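Local coordinates for esterase (Pelagibacterium halotolerans, PDB 5DWD), which probably hydrolyses carboxylic esters as an alpha/beta hydrolase, at residues A75-P79 with G88-F92; V182-H186 with T231-F235. All coordinates share one frame; numbering follows the deposited sequence.

Contact 1 comes first along the chain and closes before contact 2 opens. Their centres lie about 22 Å apart, on opposite sides of the chain's centre. The nearest atoms are about 14 Å apart, so the two do not touch. Contact 1 joins the loop after strand 71-74 to the small two-stranded sheet of 80-82 and 89-90. Contact 2 packs helix 226-239 on strand 182-187. Strands 71-74 and 182-187 belong to the same seven-stranded mixed sheet. The contacts thus lie toward opposite borders of one alpha/beta hydrolase core: one joins a loop to a small sheet, the other the C-terminal helix to a strand.

Contact 1: A75-P79 with G88-F92; sequences APNAP and GYEWF
The methyl of A78 is the bump at the middle of this contact. It fills the hollow between the W91 indole, E90 O and Y89 CB. The indole is the floor: A78 CB lies over the centre of the W91 ring system, 3.5 Å from CD2, in a CH-pi contact. The same methyl also presses on the backbone, 3.2 Å from E90 O. The CB of W91 points away from 75-79, but CG stands anti to the carbonyl carbon (chi1 -65°), and this brings the indole back beneath A78. P79 CD comes in obliquely, 3.7 Å from W91 CE3, and the two side chains cross at about a right angle. Beside this, the N77 amide stacks on the Y89 ring, the planes only 20° apart, with N77 CB over one face toward the rim. N77 CG comes within 3.6 Å of Y89 CE2. A78 CB and Y89 CB, 3.9 Å apart, join the two groups. No hydrogen bond crosses between the segments. N77 OD1 is held by G54 N, and W91 NE1 by H48 O. The contact packs the loop after strand 71-74 on the small antiparallel sheet of 80-82 and 89-90. P76 and P79 touch F118 and V114 of helix 101-126, while W91 reaches L47 of strand 42-47 and M144 of helix 140-149.

Contact 2: V182-H186 with T231-F235; sequences VLLIH and TATAF
L183 fits against F235 in the tight part of this contact. Its CB stands over one face of the F235 ring, offset toward the rim, 4.1 Å from the centroid in a CH-pi contact. Its CD2 lies by the attached end of the ring, 3.7 Å from F235 CG and 3.6 Å from F235 CB. The two side chains run alongside each other, pointing opposite ways. F235 has CG anti to its N (chi1 -179°), which carries the ring back along L183 as far as CB. L183 CD2 also approaches the helix backbone, 4.0 Å from A232 CA. With an alanine at F235 the ring is gone, and the gap left beside L183 CB would probably weaken the packing of helix on strand.

The fit is looser toward the start of 231-235. I185 CD1 meets A232 CB at 3.9 Å, and T231 CG2 only at 4.4 Å. T231 is partly exposed, and its OG1 bonds to D227 O one turn earlier in the helix.

The axes of 182-186 and 231-235 run nearly antiparallel, at 168°, and come within 10.0 Å. This is a helix lying on the face of the mixed sheet, where strand 182-187 has parallel neighbours, as in the alpha/beta hydrolase fold. F235 also touches A158 and R213 on the two strands beside 182-187. No hydrogen bond or salt bridge joins the segments, so the contact between them rests on apolar packing and shape.

Contact 1: A75-P79 with G88-F92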
# COMPACT_ATOMS: atom_id res chain seq x y z
N ALA B 75 -10.59 9.64 -19.88
CA ALA B 75 -10.62 8.32 -20.59
C ALA B 75 -9.82 8.42 -21.89
O ALA B 75 -10.40 8.77 -22.93
CB ALA B 75 -12.05 7.97 -20.92
N PRO B 76 -8.51 8.11 -21.85
CA PRO B 76 -7.71 8.21 -23.07
C PRO B 76 -8.02 7.17 -24.08
O PRO B 76 -8.35 6.02 -23.74
CB PRO B 76 -6.30 8.04 -22.59
CG PRO B 76 -6.44 7.32 -21.28
CD PRO B 76 -7.72 7.74 -20.69
N ASN B 77 -7.96 7.59 -25.34
CA ASN B 77 -7.94 6.60 -26.40
C ASN B 77 -6.59 5.88 -26.38
O ASN B 77 -5.55 6.52 -26.26
CB ASN B 77 -8.16 7.22 -27.76
CG ASN B 77 -9.49 7.88 -27.88
OD1 ASN B 77 -10.55 7.33 -27.49
ND2 ASN B 77 -9.48 9.07 -28.53
N ALA B 78 -6.58 4.54 -26.55
CA ALA B 78 -5.37 3.79 -26.65
C ALA B 78 -4.61 4.25 -27.92
O ALA B 78 -5.20 4.82 -28.82
CB ALA B 78 -5.71 2.31 -26.70
N PRO B 79 -3.30 3.95 -27.96
CA PRO B 79 -2.47 4.59 -28.90
C PRO B 79 -2.53 4.09 -30.34
O PRO B 79 -1.96 4.70 -31.22
CB PRO B 79 -1.07 4.35 -28.31
CG PRO B 79 -1.19 3.18 -27.41
CD PRO B 79 -2.55 3.32 -26.86
N GLY B 88 -12.31 1.78 -33.59
CA GLY B 88 -11.84 1.83 -32.21
C GLY B 88 -10.34 1.74 -32.09
O GLY B 88 -9.62 1.83 -33.13
N TYR B 89 -9.90 1.50 -30.89
CA TYR B 89 -8.49 1.52 -30.54
C TYR B 89 -8.06 0.26 -29.79
O TYR B 89 -8.92 -0.47 -29.22
CB TYR B 89 -8.20 2.76 -29.66
CG TYR B 89 -8.51 4.06 -30.37
CD1 TYR B 89 -7.66 4.59 -31.33
CD2 TYR B 89 -9.76 4.66 -30.16
CE1 TYR B 89 -7.99 5.80 -31.96
CE2 TYR B 89 -10.11 5.86 -30.79
CZ TYR B 89 -9.22 6.39 -31.71
OH TYR B 89 -9.55 7.52 -32.36
N GLU B 90 -6.76 0.00 -29.77
CA GLU B 90 -6.18 -1.09 -29.01
C GLU B 90 -4.97 -0.63 -28.24
O GLU B 90 -4.23 0.27 -28.74
CB GLU B 90 -5.80 -2.30 -29.92
CG GLU B 90 -4.72 -1.93 -30.96
CD GLU B 90 -4.41 -2.99 -32.00
OE1 GLU B 90 -5.32 -3.75 -32.35
OE2 GLU B 90 -3.19 -3.01 -32.45
N TRP B 91 -4.77 -1.15 -27.02
CA TRP B 91 -3.56 -0.88 -26.29
C TRP B 91 -2.41 -1.64 -26.96
O TRP B 91 -1.24 -1.22 -26.92
CB TRP B 91 -3.71 -1.26 -24.78
CG TRP B 91 -4.70 -0.42 -24.12
CD1 TRP B 91 -6.05 -0.71 -23.90
CD2 TRP B 91 -4.50 0.92 -23.68
NE1 TRP B 91 -6.63 0.39 -23.36
CE2 TRP B 91 -5.74 1.41 -23.23
CE3 TRP B 91 -3.39 1.78 -23.65
CZ2 TRP B 91 -5.91 2.70 -22.75
CZ3 TRP B 91 -3.56 3.08 -23.17
CH2 TRP B 91 -4.81 3.52 -22.72
N PHE B 92 -2.74 -2.80 -27.50
CA PHE B 92 -1.77 -3.67 -28.18
C PHE B 92 -2.54 -4.64 -29.04
O PHE B 92 -3.73 -4.87 -28.81
CB PHE B 92 -0.81 -4.40 -27.22
CG PHE B 92 -1.50 -5.16 -26.09
CD1 PHE B 92 -1.96 -6.47 -26.28
CD2 PHE B 92 -1.64 -4.61 -24.82
CE1 PHE B 92 -2.56 -7.19 -25.25
CE2 PHE B 92 -2.22 -5.33 -23.79
CZ PHE B 92 -2.64 -6.63 -24.03

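Contact 2: V182-H186 with T231-F235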
# COMPACT_ATOMS: atom_id res chain seq x y z
N VAL B 182 -6.39 -3.00 -4.55
CA VAL B 182 -6.84 -3.43 -5.86
C VAL B 182 -8.18 -4.10 -5.66
O VAL B 182 -8.36 -4.96 -4.81
CB VAL B 182 -5.83 -4.42 -6.52
CG1 VAL B 182 -6.42 -5.06 -7.78
CG2 VAL B 182 -4.48 -3.76 -6.80
N LEU B 183 -9.13 -3.72 -6.49
CA LEU B 183 -10.41 -4.41 -6.57
C LEU B 183 -10.57 -5.05 -7.94
O LEU B 183 -10.51 -4.35 -8.99
CB LEU B 183 -11.53 -3.41 -6.39
CG LEU B 183 -12.99 -3.81 -6.58
CD1 LEU B 183 -13.31 -5.03 -5.75
CD2 LEU B 183 -13.96 -2.68 -6.37
N LEU B 184 -10.77 -6.37 -7.97
CA LEU B 184 -11.05 -7.11 -9.19
C LEU B 184 -12.52 -7.42 -9.25
O LEU B 184 -13.09 -7.83 -8.22
CB LEU B 184 -10.30 -8.45 -9.17
CG LEU B 184 -8.78 -8.37 -8.89
CD1 LEU B 184 -8.22 -9.76 -8.57
CD2 LEU B 184 -8.00 -7.73 -10.02
N ILE B 185 -13.12 -7.22 -10.43
CA ILE B 185 -14.53 -7.46 -10.64
C ILE B 185 -14.65 -8.21 -11.92
O ILE B 185 -14.11 -7.77 -12.95
CB ILE B 185 -15.28 -6.12 -10.77
CG1 ILE B 185 -15.20 -5.39 -9.42
CG2 ILE B 185 -16.74 -6.37 -11.19
CD1 ILE B 185 -15.77 -4.06 -9.42
N HIS B 186 -15.41 -9.34 -11.92
CA HIS B 186 -15.41 -10.18 -13.11
C HIS B 186 -16.71 -10.98 -13.18
O HIS B 186 -17.12 -11.45 -12.17
CB HIS B 186 -14.16 -11.12 -13.03
CG HIS B 186 -13.62 -11.57 -14.35
ND1 HIS B 186 -12.29 -11.46 -14.65
CD2 HIS B 186 -14.20 -12.02 -15.50
CE1 HIS B 186 -12.05 -11.90 -15.86
NE2 HIS B 186 -13.19 -12.22 -16.42
N THR B 231 -20.54 -2.50 -6.59
CA THR B 231 -19.35 -2.90 -5.81
C THR B 231 -18.24 -1.82 -5.99
O THR B 231 -17.63 -1.40 -5.00
CB THR B 231 -18.88 -4.30 -6.17
OG1 THR B 231 -19.93 -5.25 -5.84
CG2 THR B 231 -17.60 -4.63 -5.49
N ALA B 232 -17.98 -1.43 -7.23
CA ALA B 232 -16.98 -0.41 -7.54
C ALA B 232 -17.29 0.95 -6.93
O ALA B 232 -16.44 1.59 -6.38
CB ALA B 232 -16.72 -0.26 -9.06
N THR B 233 -18.54 1.34 -6.97
CA THR B 233 -18.98 2.63 -6.43
C THR B 233 -18.78 2.65 -4.91
O THR B 233 -18.24 3.59 -4.35
CB THR B 233 -20.47 2.94 -6.78
OG1 THR B 233 -20.66 2.91 -8.18
CG2 THR B 233 -20.86 4.33 -6.27
N ALA B 234 -19.15 1.58 -4.25
CA ALA B 234 -18.90 1.48 -2.83
C ALA B 234 -17.44 1.50 -2.47
O ALA B 234 -17.08 2.06 -1.44
CB ALA B 234 -19.62 0.30 -2.26
N PHE B 235 -16.58 0.86 -3.27
CA PHE B 235 -15.17 0.91 -3.04
C PHE B 235 -14.63 2.34 -3.23
O PHE B 235 -13.83 2.78 -2.42
CB PHE B 235 -14.48 -0.08 -3.98
CG PHE B 235 -12.97 -0.16 -3.85
CD1 PHE B 235 -12.36 -0.76 -2.76
CD2 PHE B 235 -12.12 0.31 -4.86
CE1 PHE B 235 -10.96 -0.90 -2.72
CE2 PHE B 235 -10.75 0.15 -4.81
CZ PHE B 235 -10.17 -0.42 -3.72